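Local coordinates for DocCel5: Type I dockerin repeat domain from A. cellulolyticus family 5 endoglucanase WP_010249057 S51I, L52N mutant (Acetivibrio cellulolyticus, PDB 5NRM), which probably attaches a family 5 endoglucanase to the cellulosome by docking, as a calcium-binding type I dockerin, onto a cohesin of scaffoldin B, at residues B[16-21]-B[25-30]. Sequence-based numbering, arbitrary orientation.
Sequences FALMRN and GNLKDF. With CA (calcium ion), chain E.
In the last turn of helix 13-23, Asn21 O accepts two hydrogen bonds from the chain leaving the helix, one from Asn26 N and one from Leu27 N. Asn26 N lies 2.8 Å from Asn21 O and nearly in line with the C=O bond. Leu27 N, 3.2 Å from Asn21 O, comes from above the carbonyl plane. Gly25, with its positive phi of 83°, ends the helix in a Schellman motif. The chain then turns back along the helix.

The side chains of Asn21 and Asn26 cross at about a right angle, their amide planes 56° apart. Leu27 CB packs on Asn21 CB at 3.9 Å. The CD2 methyls of Leu18 and Leu27 touch at 3.8 Å, because a chi1 of 174° sends Leu27 CG away from its own N and toward Leu18. Phe30 turns a ring edge to the Leu18 carbonyl. Phe30 CE1 lies 3.6 Å from Leu18 O, which is close to the ring plane, and Phe30 CZ is 4.1 Å from Met19 CG. Lys28 folds back within the loop, and Lys28 NZ donates to Gly25 O at 3.0 Å.

Beyond the ring, the backbone of Phe30 serves a calcium site. Phe30 O and Asp29 OD1 bind the ion with two waters, and Ala32 and Asp35 complete the site. The contact thus ties helix 13-23 to the calcium-binding linker before helix 35-39. The Phe30 ring also stacks with Tyr22 and touches Val5 and Ile47. On helix 49-59, Met55 packs against Met19, and Phe52 stacks with Phe16.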
# COMPACT_ATOMS: atom_id res chain seq x y z
N PHE B 16 -3.02 7.84 -8.07
CA PHE B 16 -4.33 7.18 -7.95
C PHE B 16 -5.39 8.07 -7.32
O PHE B 16 -6.51 8.11 -7.79
CB PHE B 16 -4.08 5.95 -7.08
CG PHE B 16 -5.19 4.91 -6.96
CD1 PHE B 16 -5.78 4.38 -8.05
CD2 PHE B 16 -5.51 4.43 -5.73
CE1 PHE B 16 -6.71 3.37 -7.91
CE2 PHE B 16 -6.48 3.42 -5.58
CZ PHE B 16 -7.08 2.90 -6.69
N ALA B 17 -5.02 8.78 -6.28
CA ALA B 17 -5.89 9.77 -5.68
C ALA B 17 -6.32 10.92 -6.59
O ALA B 17 -7.51 11.35 -6.63
CB ALA B 17 -5.27 10.30 -4.41
N LEU B 18 -5.38 11.43 -7.35
CA LEU B 18 -5.69 12.47 -8.28
C LEU B 18 -6.64 11.95 -9.35
O LEU B 18 -7.56 12.65 -9.74
CB LEU B 18 -4.43 13.03 -8.94
CG LEU B 18 -3.55 13.84 -7.97
CD1 LEU B 18 -2.19 14.07 -8.53
CD2 LEU B 18 -4.12 15.21 -7.61
N MET B 19 -6.40 10.76 -9.82
CA MET B 19 -7.35 10.16 -10.76
C MET B 19 -8.76 10.03 -10.13
O MET B 19 -9.78 10.23 -10.77
CB MET B 19 -6.89 8.81 -11.15
CG MET B 19 -5.65 8.85 -11.98
SD MET B 19 -5.21 7.19 -12.53
CE MET B 19 -6.59 6.94 -13.69
N ARG B 20 -8.80 9.70 -8.81
CA ARG B 20 -10.12 9.59 -8.13
C ARG B 20 -10.78 10.95 -8.08
O ARG B 20 -11.97 11.09 -8.42
CB ARG B 20 -9.94 9.05 -6.70
CG ARG B 20 -11.24 8.78 -5.96
CD ARG B 20 -12.01 7.58 -6.53
NE ARG B 20 -13.25 7.36 -5.79
CZ ARG B 20 -14.25 6.60 -6.20
NH1 ARG B 20 -14.11 5.86 -7.27
NH2 ARG B 20 -15.37 6.53 -5.48
N ASN B 21 -10.01 11.98 -7.76
CA ASN B 21 -10.60 13.31 -7.74
C ASN B 21 -11.08 13.74 -9.09
O ASN B 21 -12.12 14.43 -9.17
CB ASN B 21 -9.65 14.34 -7.22
CG ASN B 21 -9.68 14.44 -5.73
OD1 ASN B 21 -8.69 14.86 -5.11
ND2 ASN B 21 -10.79 14.09 -5.14
N GLY B 25 -15.12 14.38 -10.30
CA GLY B 25 -15.46 15.67 -10.84
C GLY B 25 -14.94 16.77 -9.97
O GLY B 25 -15.36 17.90 -10.20
N ASN B 26 -14.01 16.49 -9.05
CA ASN B 26 -13.40 17.47 -8.13
C ASN B 26 -12.12 18.14 -8.67
O ASN B 26 -11.68 19.19 -8.17
CB ASN B 26 -12.97 16.81 -6.83
CG ASN B 26 -14.08 16.12 -6.12
OD1 ASN B 26 -15.25 16.42 -6.34
ND2 ASN B 26 -13.72 15.14 -5.26
N LEU B 27 -11.49 17.50 -9.64
CA LEU B 27 -10.28 18.01 -10.28
C LEU B 27 -10.53 17.99 -11.76
O LEU B 27 -10.96 17.00 -12.29
CB LEU B 27 -9.09 17.09 -9.93
CG LEU B 27 -7.73 17.35 -10.59
CD1 LEU B 27 -7.23 18.75 -10.26
CD2 LEU B 27 -6.73 16.31 -10.09
N LYS B 28 -10.28 19.14 -12.43
CA LYS B 28 -10.44 19.26 -13.89
C LYS B 28 -9.20 19.00 -14.75
O LYS B 28 -9.31 18.61 -15.93
CB LYS B 28 -11.00 20.66 -14.26
CG LYS B 28 -12.52 20.72 -14.20
CD LYS B 28 -12.99 20.41 -12.79
CE LYS B 28 -14.46 20.72 -12.56
NZ LYS B 28 -14.66 20.70 -11.09
N ASP B 29 -8.02 19.18 -14.17
CA ASP B 29 -6.82 19.16 -14.94
C ASP B 29 -5.78 18.43 -14.08
O ASP B 29 -5.63 18.77 -12.92
CB ASP B 29 -6.35 20.63 -15.13
CG ASP B 29 -5.40 20.81 -16.30
OD1 ASP B 29 -4.79 19.84 -16.81
OD2 ASP B 29 -5.27 21.98 -16.75
N PHE B 30 -5.05 17.49 -14.66
CA PHE B 30 -3.92 16.92 -13.98
C PHE B 30 -2.69 17.84 -14.11
O PHE B 30 -2.53 18.57 -15.09
CB PHE B 30 -3.56 15.56 -14.59
CG PHE B 30 -4.59 14.46 -14.38
CD1 PHE B 30 -5.04 14.17 -13.11
CD2 PHE B 30 -5.04 13.72 -15.44
CE1 PHE B 30 -5.93 13.13 -12.91
CE2 PHE B 30 -5.91 12.68 -15.25
CZ PHE B 30 -6.37 12.40 -13.98
CA CA E . -2.83 18.88 -17.28
O HOH W 1 -1.46 20.87 -17.06
O HOH W 2 -3.53 19.44 -19.42